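Local coordinates for protein neuraminidase (Influenza A virus, PDB 4GDI) that may remove terminal sialic acid from glycoconjugates as a homotetrameric beta-propeller, although its putative active site has diverged, at residues R26-G31 with I353-T358; S314-G319 with L341-Q346; Y203-L208 with L272-A277. All blocks are in the same frame, centred on the assembly; numbering follows the deposited sequence.

Contact 1 (R26-G31 with I353-T358)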
ATOM      1  N   ARG A  26       9.148   6.228  18.901  1.00 32.26           N
ATOM      2  CA  ARG A  26      10.593   6.140  18.989  1.00 29.23           C
ATOM      3  C   ARG A  26      11.123   5.949  17.581  1.00 35.26           C
ATOM      4  O   ARG A  26      10.468   5.337  16.735  1.00 36.37           O
ATOM      5  CB  ARG A  26      11.009   4.985  19.892  1.00 36.45           C
ATOM      6  CG  ARG A  26      10.444   5.120  21.276  1.00 35.03           C
ATOM      7  CD  ARG A  26      10.917   4.035  22.190  1.00 55.22           C
ATOM      8  NE  ARG A  26      12.312   4.228  22.543  1.00 54.34           N
ATOM      9  CZ  ARG A  26      12.880   3.706  23.619  1.00 45.70           C
ATOM     10  NH1 ARG A  26      12.167   2.953  24.447  1.00 43.99           N
ATOM     11  NH2 ARG A  26      14.158   3.939  23.862  1.00 46.90           N
ATOM     12  N   GLY A  27      12.293   6.491  17.309  1.00 29.94           N
ATOM     13  CA  GLY A  27      12.902   6.274  16.014  1.00 35.42           C
ATOM     14  C   GLY A  27      13.062   4.783  15.803  1.00 32.37           C
ATOM     15  O   GLY A  27      13.185   4.027  16.763  1.00 29.28           O
ATOM     16  N   PHE A  28      13.045   4.347  14.553  1.00 25.44           N
ATOM     17  CA  PHE A  28      13.312   2.948  14.277  1.00 34.12           C
ATOM     18  C   PHE A  28      14.720   2.644  14.817  1.00 35.16           C
ATOM     19  O   PHE A  28      15.635   3.455  14.663  1.00 27.08           O
ATOM     20  CB  PHE A  28      13.134   2.656  12.784  1.00 37.42           C
ATOM     21  CG  PHE A  28      11.686   2.646  12.356  1.00 39.39           C
ATOM     22  CD1 PHE A  28      11.045   3.821  11.984  1.00 37.16           C
ATOM     23  CD2 PHE A  28      10.953   1.469  12.370  1.00 34.99           C
ATOM     24  CE1 PHE A  28       9.701   3.817  11.612  1.00 43.17           C
ATOM     25  CE2 PHE A  28       9.606   1.456  12.006  1.00 38.37           C
ATOM     26  CZ  PHE A  28       8.983   2.630  11.625  1.00 39.93           C
ATOM     27  N   PRO A  29      14.875   1.499  15.505  1.00 34.08           N
ATOM     28  CA  PRO A  29      16.064   1.205  16.309  1.00 28.01           C
ATOM     29  C   PRO A  29      17.231   0.640  15.487  1.00 34.40           C
ATOM     30  O   PRO A  29      17.834  -0.346  15.904  1.00 31.58           O
ATOM     31  CB  PRO A  29      15.546   0.135  17.274  1.00 39.32           C
ATOM     32  CG  PRO A  29      14.568  -0.630  16.453  1.00 39.08           C
ATOM     33  CD  PRO A  29      13.898   0.393  15.560  1.00 37.34           C
ATOM     34  N   TRP A  30      17.537   1.255  14.347  1.00 29.12           N
ATOM     35  CA  TRP A  30      18.636   0.796  13.500  1.00 37.13           C
ATOM     36  C   TRP A  30      20.007   1.004  14.155  1.00 44.98           C
ATOM     37  O   TRP A  30      20.169   1.819  15.062  1.00 37.28           O
ATOM     38  CB  TRP A  30      18.606   1.504  12.144  1.00 37.33           C
ATOM     39  CG  TRP A  30      17.262   1.436  11.440  1.00 36.92           C
ATOM     40  CD1 TRP A  30      16.648   2.447  10.762  1.00 34.25           C
ATOM     41  CD2 TRP A  30      16.377   0.309  11.362  1.00 33.18           C
ATOM     42  NE1 TRP A  30      15.445   2.019  10.253  1.00 33.35           N
ATOM     43  CE2 TRP A  30      15.251   0.714  10.610  1.00 36.34           C
ATOM     44  CE3 TRP A  30      16.424  -0.999  11.849  1.00 39.16           C
ATOM     45  CZ2 TRP A  30      14.188  -0.138  10.339  1.00 30.48           C
ATOM     46  CZ3 TRP A  30      15.364  -1.850  11.572  1.00 47.90           C
ATOM     47  CH2 TRP A  30      14.261  -1.414  10.824  1.00 41.48           C
ATOM     48  N   GLY A  31      20.996   0.255  13.678  1.00 41.36           N
ATOM     49  CA  GLY A  31      22.350   0.372  14.181  1.00 33.43           C
ATOM     50  C   GLY A  31      22.681  -0.746  15.153  1.00 38.63           C
ATOM     51  O   GLY A  31      21.903  -1.010  16.074  1.00 41.07           O
ATOM     52  N   ILE A 353      23.708   7.845  11.261  1.00 32.36           N
ATOM     53  CA  ILE A 353      22.395   8.139  10.702  1.00 28.15           C
ATOM     54  C   ILE A 353      21.577   8.804  11.793  1.00 34.44           C
ATOM     55  O   ILE A 353      21.900   8.684  12.973  1.00 29.86           O
ATOM     56  CB  ILE A 353      21.659   6.868  10.213  1.00 32.14           C
ATOM     57  CG1 ILE A 353      21.443   5.898  11.366  1.00 31.45           C
ATOM     58  CG2 ILE A 353      22.444   6.185   9.103  1.00 42.99           C
ATOM     59  CD1 ILE A 353      20.564   4.728  11.015  1.00 40.56           C
ATOM     60  N   GLN A 354      20.533   9.522  11.400  1.00 33.33           N
ATOM     61  CA  GLN A 354      19.581  10.034  12.379  1.00 37.03           C
ATOM     62  C   GLN A 354      18.175   9.522  12.093  1.00 28.09           C
ATOM     63  O   GLN A 354      17.731   9.445  10.943  1.00 36.04           O
ATOM     64  CB  GLN A 354      19.592  11.559  12.436  1.00 34.15           C
ATOM     65  CG  GLN A 354      19.532  12.234  11.102  1.00 39.34           C
ATOM     66  CD  GLN A 354      20.906  12.425  10.519  1.00 53.48           C
ATOM     67  OE1 GLN A 354      21.895  12.460  11.252  1.00 51.34           O
ATOM     68  NE2 GLN A 354      20.983  12.540   9.193  1.00 52.19           N
ATOM     69  N   GLU A 355      17.490   9.161  13.168  1.00 30.34           N
ATOM     70  CA  GLU A 355      16.107   8.750  13.111  1.00 30.71           C
ATOM     71  C   GLU A 355      15.281   9.685  13.996  1.00 29.51           C
ATOM     72  O   GLU A 355      15.703  10.049  15.096  1.00 28.22           O
ATOM     73  CB  GLU A 355      15.997   7.298  13.581  1.00 38.56           C
ATOM     74  CG  GLU A 355      16.222   6.281  12.466  1.00 54.09           C
ATOM     75  CD  GLU A 355      15.129   6.340  11.417  1.00 72.51           C
ATOM     76  OE1 GLU A 355      13.939   6.375  11.808  1.00 69.16           O
ATOM     77  OE2 GLU A 355      15.460   6.370  10.210  1.00 86.54           O
ATOM     78  N   LEU A 356      14.118  10.091  13.516  1.00 22.57           N
ATOM     79  CA  LEU A 356      13.279  11.013  14.271  1.00 28.12           C
ATOM     80  C   LEU A 356      12.453  10.235  15.277  1.00 25.01           C
ATOM     81  O   LEU A 356      11.829   9.234  14.936  1.00 31.33           O
ATOM     82  CB  LEU A 356      12.315  11.784  13.357  1.00 28.72           C
ATOM     83  CG  LEU A 356      12.799  12.978  12.547  1.00 36.28           C
ATOM     84  CD1 LEU A 356      11.583  13.774  12.043  1.00 32.78           C
ATOM     85  CD2 LEU A 356      13.756  13.886  13.332  1.00 29.11           C
ATOM     86  N   SER A 357      12.469  10.691  16.516  1.00 25.30           N
ATOM     87  CA  SER A 357      11.459  10.286  17.473  1.00 27.29           C
ATOM     88  C   SER A 357      10.537  11.489  17.703  1.00 29.94           C
ATOM     89  O   SER A 357      10.877  12.630  17.366  1.00 22.06           O
ATOM     90  CB  SER A 357      12.113   9.868  18.777  1.00 26.42           C
ATOM     91  OG  SER A 357      12.652  11.009  19.415  1.00 42.78           O
ATOM     92  N   THR A 358       9.375  11.240  18.277  1.00 20.34           N
ATOM     93  CA  THR A 358       8.426  12.317  18.546  1.00 19.65           C
ATOM     94  C   THR A 358       7.885  12.176  19.962  1.00 27.77           C
ATOM     95  O   THR A 358       7.725  11.060  20.452  1.00 22.62           O
ATOM     96  CB  THR A 358       7.232  12.305  17.566  1.00 18.65           C
ATOM     97  OG1 THR A 358       6.549  11.055  17.649  1.00 24.09           O
ATOM     98  CG2 THR A 358       7.664  12.530  16.143  1.00 24.08           C
TER
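Gly27 packs its CA against Leu356 O and Glu355 CB where the N-terminal chain leaves the last blade of the neuraminidase beta-propeller. In that blade strand 20-25 pairs with strand 352-362, so the start of the chain closes the ring beside its end. By 26-31 the ladder has given way to a loop: no hydrogen bond crosses the contact, and its close part is the Gly27 backbone set against Leu356 O and the CB atoms of Glu355 and Ser357. Gly27 CA sits 3.3 Å from Leu356 O in a CA-H...O contact and 4.1 Å from Glu355 CB, a spacing that the absence of a side chain on Gly27 allows. Ser357 closes the same end, its CB 3.7 Å from Gly27 N.

Beyond Gly27 the loop pulls away from the strand and the packing becomes looser. Here the Glu355 side chain, partly exposed, spans the gap. Glu355 CG passes 3.6 Å from Phe28 O, and a bend at chi2 (-66°) turns CD out of an extended course. The carboxylate then fits between two aromatic edges. Glu355 OE1 lies in the plane of the Phe28 ring, 3.9 Å from Phe28 CD1, while Glu355 OE2 approaches Trp30 CD1 near the indole plane at 4.1 Å; these positions put the oxygens at the ring edges. The carboxylate itself is tilted steeply to both rings, by 79° for Phe28 and 72° for Trp30. Lys55 of strand 53-64 also packs on the Glu355 side chain.

Residues of the second subunit pack on the loop as well, Tyr80 on Phe28 and Thr71 on Trp30. At the far end the contact narrows to one apolar touch, Ile353 CD1 against Trp30 CB at 3.9 Å.

Contact 2 (S314-G319 with L341-Q346)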
ATOM      1  N   SER A 314      19.691  10.371  28.582  1.00 36.58           N
ATOM      2  CA  SER A 314      20.917  10.749  29.297  1.00 37.80           C
ATOM      3  C   SER A 314      22.136  10.623  28.416  1.00 33.37           C
ATOM      4  O   SER A 314      22.926  11.555  28.306  1.00 43.30           O
ATOM      5  CB  SER A 314      21.132   9.899  30.546  1.00 40.77           C
ATOM      6  OG  SER A 314      20.065  10.053  31.459  1.00 49.80           O
ATOM      7  N   ASN A 315      22.291   9.461  27.793  1.00 38.70           N
ATOM      8  CA  ASN A 315      23.491   9.161  27.030  1.00 35.43           C
ATOM      9  C   ASN A 315      23.289   9.085  25.514  1.00 33.81           C
ATOM     10  O   ASN A 315      24.234   9.305  24.764  1.00 36.03           O
ATOM     11  CB  ASN A 315      24.098   7.851  27.537  1.00 49.96           C
ATOM     12  CG  ASN A 315      24.608   7.966  28.961  1.00 57.85           C
ATOM     13  OD1 ASN A 315      25.369   8.882  29.288  1.00 61.11           O
ATOM     14  ND2 ASN A 315      24.172   7.055  29.822  1.00 44.14           N
ATOM     15  N   LYS A 316      22.077   8.779  25.059  1.00 34.79           N
ATOM     16  CA  LYS A 316      21.830   8.677  23.618  1.00 30.80           C
ATOM     17  C   LYS A 316      22.255   9.967  22.944  1.00 28.84           C
ATOM     18  O   LYS A 316      22.041  11.051  23.481  1.00 38.30           O
ATOM     19  CB  LYS A 316      20.354   8.398  23.316  1.00 41.16           C
ATOM     20  CG  LYS A 316      20.099   7.051  22.664  1.00 46.38           C
ATOM     21  CD  LYS A 316      18.606   6.814  22.425  1.00 57.76           C
ATOM     22  CE  LYS A 316      18.326   5.388  21.958  1.00 53.29           C
ATOM     23  NZ  LYS A 316      19.378   4.876  21.017  1.00 65.51           N
ATOM     24  N   ARG A 317      22.868   9.857  21.771  1.00 32.05           N
ATOM     25  CA  ARG A 317      23.269  11.045  21.029  1.00 30.80           C
ATOM     26  C   ARG A 317      22.043  11.662  20.365  1.00 23.92           C
ATOM     27  O   ARG A 317      21.231  10.948  19.755  1.00 27.20           O
ATOM     28  CB  ARG A 317      24.311  10.704  19.977  1.00 38.44           C
ATOM     29  CG  ARG A 317      24.875  11.914  19.274  1.00 43.03           C
ATOM     30  CD  ARG A 317      25.992  11.517  18.323  1.00 55.03           C
ATOM     31  NE  ARG A 317      26.414  12.623  17.465  1.00 56.42           N
ATOM     32  CZ  ARG A 317      27.464  13.405  17.692  1.00 64.10           C
ATOM     33  NH1 ARG A 317      28.235  13.218  18.759  1.00 80.16           N
ATOM     34  NH2 ARG A 317      27.749  14.380  16.844  1.00 63.28           N
ATOM     35  N   THR A 318      21.890  12.974  20.507  1.00 25.25           N
ATOM     36  CA  THR A 318      20.692  13.645  19.984  1.00 28.94           C
ATOM     37  C   THR A 318      21.102  14.741  19.018  1.00 26.78           C
ATOM     38  O   THR A 318      22.229  15.234  19.090  1.00 26.60           O
ATOM     39  CB  THR A 318      19.824  14.209  21.130  1.00 31.85           C
ATOM     40  OG1 THR A 318      20.633  15.021  21.981  1.00 27.92           O
ATOM     41  CG2 THR A 318      19.231  13.072  21.963  1.00 29.36           C
ATOM     42  N   GLY A 319      20.217  15.093  18.082  1.00 23.90           N
ATOM     43  CA  GLY A 319      20.500  16.176  17.162  1.00 26.15           C
ATOM     44  C   GLY A 319      19.442  17.276  17.145  1.00 26.58           C
ATOM     45  O   GLY A 319      19.058  17.809  18.185  1.00 24.22           O
ATOM     46  N   LEU A 341      12.551  14.959  17.422  1.00 24.07           N
ATOM     47  CA  LEU A 341      13.931  14.966  17.882  1.00 27.03           C
ATOM     48  C   LEU A 341      14.755  13.898  17.162  1.00 17.53           C
ATOM     49  O   LEU A 341      14.358  12.738  17.115  1.00 25.93           O
ATOM     50  CB  LEU A 341      13.954  14.723  19.391  1.00 26.27           C
ATOM     51  CG  LEU A 341      15.293  14.359  20.035  1.00 20.12           C
ATOM     52  CD1 LEU A 341      16.202  15.550  20.043  1.00 25.42           C
ATOM     53  CD2 LEU A 341      15.041  13.858  21.446  1.00 23.51           C
ATOM     54  N   GLU A 342      15.864  14.319  16.561  1.00 22.24           N
ATOM     55  CA  GLU A 342      16.806  13.404  15.915  1.00 24.00           C
ATOM     56  C   GLU A 342      17.530  12.607  16.983  1.00 28.60           C
ATOM     57  O   GLU A 342      18.099  13.179  17.930  1.00 23.29           O
ATOM     58  CB  GLU A 342      17.858  14.162  15.103  1.00 25.39           C
ATOM     59  CG  GLU A 342      17.383  14.677  13.743  1.00 21.35           C
ATOM     60  CD  GLU A 342      18.451  15.474  13.016  1.00 26.54           C
ATOM     61  OE1 GLU A 342      19.415  15.916  13.683  1.00 21.41           O
ATOM     62  OE2 GLU A 342      18.329  15.647  11.772  1.00 24.24           O
ATOM     63  N   ILE A 343      17.482  11.290  16.827  1.00 27.72           N
ATOM     64  CA  ILE A 343      18.267  10.361  17.627  1.00 25.79           C
ATOM     65  C   ILE A 343      19.356   9.833  16.691  1.00 32.89           C
ATOM     66  O   ILE A 343      19.057   9.330  15.606  1.00 32.25           O
ATOM     67  CB  ILE A 343      17.397   9.195  18.110  1.00 30.24           C
ATOM     68  CG1 ILE A 343      16.243   9.706  18.986  1.00 30.08           C
ATOM     69  CG2 ILE A 343      18.235   8.149  18.864  1.00 27.74           C
ATOM     70  CD1 ILE A 343      16.673  10.446  20.216  1.00 28.31           C
ATOM     71  N   GLU A 344      20.619   9.967  17.076  1.00 29.88           N
ATOM     72  CA  GLU A 344      21.707   9.563  16.177  1.00 33.31           C
ATOM     73  C   GLU A 344      22.215   8.173  16.514  1.00 36.41           C
ATOM     74  O   GLU A 344      22.428   7.856  17.674  1.00 31.72           O
ATOM     75  CB  GLU A 344      22.846  10.586  16.204  1.00 38.91           C
ATOM     76  CG  GLU A 344      22.718  11.635  15.097  1.00 64.11           C
ATOM     77  CD  GLU A 344      22.837  13.063  15.590  1.00 77.03           C
ATOM     78  OE1 GLU A 344      23.613  13.311  16.536  1.00 85.55           O
ATOM     79  OE2 GLU A 344      22.155  13.944  15.019  1.00 82.79           O
ATOM     80  N   ASP A 345      22.385   7.344  15.487  1.00 31.12           N
ATOM     81  CA  ASP A 345      22.809   5.957  15.664  1.00 32.84           C
ATOM     82  C   ASP A 345      24.054   5.680  14.814  1.00 37.38           C
ATOM     83  O   ASP A 345      24.162   6.145  13.665  1.00 34.41           O
ATOM     84  CB  ASP A 345      21.680   5.006  15.260  1.00 42.92           C
ATOM     85  CG  ASP A 345      20.402   5.224  16.070  1.00 54.33           C
ATOM     86  OD1 ASP A 345      20.488   5.253  17.318  1.00 56.09           O
ATOM     87  OD2 ASP A 345      19.319   5.364  15.453  1.00 53.42           O
ATOM     88  N   GLN A 346      25.000   4.937  15.382  1.00 37.76           N
ATOM     89  CA  GLN A 346      26.213   4.578  14.646  1.00 38.93           C
ATOM     90  C   GLN A 346      25.957   3.324  13.814  1.00 29.97           C
ATOM     91  O   GLN A 346      25.371   2.360  14.301  1.00 34.18           O
ATOM     92  CB  GLN A 346      27.378   4.339  15.608  1.00 51.86           C
ATOM     93  CG  GLN A 346      28.716   4.131  14.905  1.00 67.08           C
ATOM     94  CD  GLN A 346      29.124   5.328  14.060  1.00 72.73           C
ATOM     95  OE1 GLN A 346      28.945   6.477  14.467  1.00 81.45           O
ATOM     96  NE2 GLN A 346      29.665   5.063  12.871  1.00 63.17           N
TER
HETATM   97  O   HOH W   1      17.713   3.958  18.544  1.00 60.19           O
HETATM   98  O   HOH W   2      22.847   7.558  20.073  1.00 52.79           O
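Glu344 N donates to Arg317 O at 2.9 Å with a nearly straight N-H...O angle of 176°, the anchor of an antiparallel pairing in the four-stranded last blade of the propeller. Strand 317-324 is the outermost strand there and strand 338-346 its neighbour. A second backbone bond, Gly319 N to Glu342 O at 2.9 Å, flanks the non-hydrogen-bonded pair Thr318 and Ile343, which fixes the register.

Thr318 and Ile343 put their side chains on the same face of the sheet. They cross obliquely, Thr318 CG2 meeting Ile343 CD1 at 4.1 Å, while Thr318 OG1 is held by Gly290 O outside the pair. The other face carries charge. Arg317 CG is anti to its backbone N (chi1 -174°), and the chain runs extended to NE and crosses Glu344 obliquely. Arg317 NE forms a salt bridge with Glu344 OE1 at 3.0 Å, but as a hydrogen bond it is weak, because its N-H...O angle is only 127°. The other carboxylate oxygen, Glu344 OE2, reaches over Gly319 and comes 3.5 Å from Gly319 CA. The Glu342 carboxylate crowds the same side of Gly319, where a side chain would sit, with Glu342 OE1 3.7 Å from Gly319 CA; Glu342 OE2 is salt-bridged to Arg320.

Lys316, where the chain turns a corner before the strand, crosses Ile343 at about a right angle, with Lys316 CD 3.8 Å from Ile343 CG2. Its ammonium is shared: the stronger partner is Glu76 of the second subunit, the salt bridge to Asp345 is long, and a water accepts from Lys316 NZ at 3.1 Å.

Contact 3 (Y203-L208 with L272-A277)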
ATOM      1  N   TYR A 203       5.055  27.110  16.248  1.00 19.12           N
ATOM      2  CA  TYR A 203       3.731  26.563  16.514  1.00 18.81           C
ATOM      3  C   TYR A 203       2.783  27.748  16.555  1.00 22.27           C
ATOM      4  O   TYR A 203       3.229  28.899  16.542  1.00 22.16           O
ATOM      5  CB  TYR A 203       3.687  25.763  17.820  1.00 18.42           C
ATOM      6  CG  TYR A 203       3.997  26.582  19.039  1.00 17.04           C
ATOM      7  CD1 TYR A 203       5.312  26.748  19.469  1.00 22.40           C
ATOM      8  CD2 TYR A 203       2.981  27.193  19.765  1.00 25.75           C
ATOM      9  CE1 TYR A 203       5.608  27.502  20.595  1.00 16.43           C
ATOM     10  CE2 TYR A 203       3.265  27.946  20.898  1.00 25.94           C
ATOM     11  CZ  TYR A 203       4.583  28.098  21.299  1.00 20.66           C
ATOM     12  OH  TYR A 203       4.868  28.848  22.404  1.00 19.93           O
ATOM     13  N   THR A 204       1.481  27.476  16.560  1.00 20.22           N
ATOM     14  CA  THR A 204       0.498  28.545  16.638  1.00 24.87           C
ATOM     15  C   THR A 204      -0.519  28.315  17.760  1.00 24.83           C
ATOM     16  O   THR A 204      -0.907  27.183  18.053  1.00 24.56           O
ATOM     17  CB  THR A 204      -0.250  28.720  15.316  1.00 25.19           C
ATOM     18  OG1 THR A 204      -1.160  29.823  15.437  1.00 29.45           O
ATOM     19  CG2 THR A 204      -1.016  27.464  14.963  1.00 21.89           C
ATOM     20  N   ILE A 205      -0.924  29.407  18.396  1.00 29.30           N
ATOM     21  CA  ILE A 205      -1.936  29.361  19.449  1.00 30.24           C
ATOM     22  C   ILE A 205      -2.563  30.741  19.607  1.00 49.96           C
ATOM     23  O   ILE A 205      -1.863  31.750  19.483  1.00 36.52           O
ATOM     24  CB  ILE A 205      -1.335  28.921  20.800  1.00 35.96           C
ATOM     25  CG1 ILE A 205      -2.446  28.521  21.782  1.00 48.73           C
ATOM     26  CG2 ILE A 205      -0.483  30.030  21.402  1.00 50.72           C
ATOM     27  CD1 ILE A 205      -3.293  27.342  21.317  1.00 50.16           C
ATOM     28  N   ASN A 206      -3.862  30.768  19.927  1.00 69.87           N
ATOM     29  CA  ASN A 206      -4.731  31.956  19.784  1.00 66.26           C
ATOM     30  C   ASN A 206      -4.234  33.023  18.805  1.00 47.36           C
ATOM     31  O   ASN A 206      -3.847  34.116  19.209  1.00 49.81           O
ATOM     32  CB  ASN A 206      -5.107  32.610  21.137  1.00 74.41           C
ATOM     33  CG  ASN A 206      -4.210  32.193  22.287  1.00 71.86           C
ATOM     34  OD1 ASN A 206      -3.007  32.460  22.279  1.00 75.38           O
ATOM     35  ND2 ASN A 206      -4.809  31.577  23.316  1.00 53.60           N
ATOM     36  N   ASN A 207      -4.261  32.690  17.515  1.00 52.95           N
ATOM     37  CA  ASN A 207      -3.908  33.627  16.439  1.00 50.52           C
ATOM     38  C   ASN A 207      -2.488  34.251  16.472  1.00 43.60           C
ATOM     39  O   ASN A 207      -2.205  35.208  15.748  1.00 45.41           O
ATOM     40  CB  ASN A 207      -4.969  34.724  16.348  1.00 58.40           C
ATOM     41  CG  ASN A 207      -6.331  34.179  15.925  1.00 69.93           C
ATOM     42  OD1 ASN A 207      -6.624  34.058  14.733  1.00 67.82           O
ATOM     43  ND2 ASN A 207      -7.164  33.840  16.906  1.00 60.49           N
ATOM     44  N   LEU A 208      -1.599  33.688  17.285  1.00 29.86           N
ATOM     45  CA  LEU A 208      -0.193  34.090  17.306  1.00 24.38           C
ATOM     46  C   LEU A 208       0.668  32.975  16.743  1.00 25.48           C
ATOM     47  O   LEU A 208       0.307  31.804  16.833  1.00 25.28           O
ATOM     48  CB  LEU A 208       0.270  34.345  18.741  1.00 29.12           C
ATOM     49  CG  LEU A 208      -0.362  35.548  19.433  1.00 42.50           C
ATOM     50  CD1 LEU A 208       0.184  35.684  20.845  1.00 38.37           C
ATOM     51  CD2 LEU A 208      -0.085  36.800  18.624  1.00 48.83           C
ATOM     52  N   LEU A 272       9.282  26.184  24.242  1.00 23.46           N
ATOM     53  CA  LEU A 272       7.848  26.441  24.329  1.00 24.04           C
ATOM     54  C   LEU A 272       7.627  27.758  25.053  1.00 26.53           C
ATOM     55  O   LEU A 272       7.785  27.848  26.269  1.00 25.40           O
ATOM     56  CB  LEU A 272       7.117  25.311  25.043  1.00 21.73           C
ATOM     57  CG  LEU A 272       5.586  25.346  24.994  1.00 27.25           C
ATOM     58  CD1 LEU A 272       5.089  25.263  23.570  1.00 31.29           C
ATOM     59  CD2 LEU A 272       4.993  24.202  25.813  1.00 30.04           C
ATOM     60  N   ASP A 273       7.232  28.762  24.283  1.00 18.87           N
ATOM     61  CA  ASP A 273       7.199  30.148  24.725  1.00 20.69           C
ATOM     62  C   ASP A 273       5.805  30.489  25.262  1.00 22.00           C
ATOM     63  O   ASP A 273       5.051  31.239  24.648  1.00 25.01           O
ATOM     64  CB  ASP A 273       7.596  31.043  23.549  1.00 26.45           C
ATOM     65  CG  ASP A 273       7.620  32.513  23.897  1.00 30.12           C
ATOM     66  OD1 ASP A 273       7.582  32.870  25.101  1.00 27.74           O
ATOM     67  OD2 ASP A 273       7.684  33.314  22.941  1.00 25.16           O
ATOM     68  N   GLU A 274       5.504  29.901  26.419  1.00 25.67           N
ATOM     69  CA  GLU A 274       4.251  30.090  27.128  1.00 32.01           C
ATOM     70  C   GLU A 274       4.532  30.387  28.615  1.00 31.35           C
ATOM     71  O   GLU A 274       5.664  30.640  29.014  1.00 29.33           O
ATOM     72  CB  GLU A 274       3.408  28.818  26.999  1.00 26.50           C
ATOM     73  CG  GLU A 274       3.158  28.404  25.560  1.00 28.79           C
ATOM     74  CD  GLU A 274       2.248  29.382  24.844  1.00 27.71           C
ATOM     75  OE1 GLU A 274       1.345  29.914  25.523  1.00 30.38           O
ATOM     76  OE2 GLU A 274       2.430  29.630  23.627  1.00 28.99           O
ATOM     77  N   LYS A 275       3.486  30.353  29.422  1.00 25.37           N
ATOM     78  CA  LYS A 275       3.624  30.430  30.866  1.00 27.50           C
ATOM     79  C   LYS A 275       2.820  29.287  31.465  1.00 29.35           C
ATOM     80  O   LYS A 275       1.594  29.320  31.439  1.00 31.30           O
ATOM     81  CB  LYS A 275       3.081  31.754  31.394  1.00 34.34           C
ATOM     82  CG  LYS A 275       3.916  32.969  31.031  1.00 39.71           C
ATOM     83  CD  LYS A 275       3.492  34.175  31.863  1.00 43.34           C
ATOM     84  CE  LYS A 275       4.088  35.455  31.307  1.00 52.51           C
ATOM     85  NZ  LYS A 275       3.150  36.603  31.459  1.00 71.32           N
ATOM     86  N   PRO A 276       3.499  28.261  31.991  1.00 27.86           N
ATOM     87  CA  PRO A 276       4.950  28.059  32.040  1.00 25.04           C
ATOM     88  C   PRO A 276       5.589  27.880  30.674  1.00 26.04           C
ATOM     89  O   PRO A 276       4.925  27.445  29.729  1.00 25.07           O
ATOM     90  CB  PRO A 276       5.087  26.740  32.807  1.00 29.61           C
ATOM     91  CG  PRO A 276       3.833  26.626  33.598  1.00 34.91           C
ATOM     92  CD  PRO A 276       2.782  27.189  32.702  1.00 34.30           C
ATOM     93  N   ALA A 277       6.877  28.201  30.594  1.00 30.16           N
ATOM     94  CA  ALA A 277       7.673  27.905  29.420  1.00 26.72           C
ATOM     95  C   ALA A 277       8.363  26.567  29.613  1.00 26.88           C
ATOM     96  O   ALA A 277       8.491  26.087  30.738  1.00 26.41           O
ATOM     97  CB  ALA A 277       8.710  28.989  29.208  1.00 20.90           C
TER
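The nearest CA atoms are those of Tyr203 and Leu272, 8.8 Å apart; no backbone-to-backbone hydrogen bond crosses, so side chains must bridge strand 203-205 and the inverse gamma turn centred on Asp273. Tyr203 does most of this. Its CG stands between the backbone N and the carbonyl carbon (chi1 62°), and the ring reaches out to meet Glu274 tip to tip. The Tyr203 hydroxyl, OH, donates to the anti lone pair of Glu274 OE2 at 2.8 Å, and that oxygen lies in the plane of the ring at its edge. The same Tyr203 OH accepts a weak bond from Asp273 N at 3.0 Å, bent to 128°, so donor and acceptor roles are both used. Over one face comes Leu272 CD1, a CH-pi contact 4.1 Å from the Tyr203 ring centroid and 28° off its normal. Ile205 CG2 packs against Glu274 OE2 at 3.7 Å.

Lys210 forms a salt bridge with that same oxygen and also bonds to Asp273 O, which would probably stabilise the Glu274 carboxylate; Arg226 holds the Asp273 side chain. The contact is a junction between propeller blades: it ties the first strand of the 200-236 sheet to the linker entering strand 277-281.

Contacts 1 and 2 belong to one blade, their centres about 8 Å apart. Strands 352-362 and 338-346 join them through probable hydrogen bonds of 2.8 Å, Glu355 O to Ile343 N and Ser357 N to Leu341 O. Glu76 of the second subunit packs on Pro29 of segment 26-31 and forms a salt bridge with Lys316 of contact 2, so this blade faces a tetramer interface. Contact 3 stands apart, its centre about 28 Å from that of contact 1 (nearest atoms about 14 Å) and 27 Å from that of contact 2 (about 13 Å). None ligates the calcium bound by Asn215, Asp219, Asp245, Gly263 and Gly265; the residue Gly319 of contact 2 lies about 14 Å from that ion.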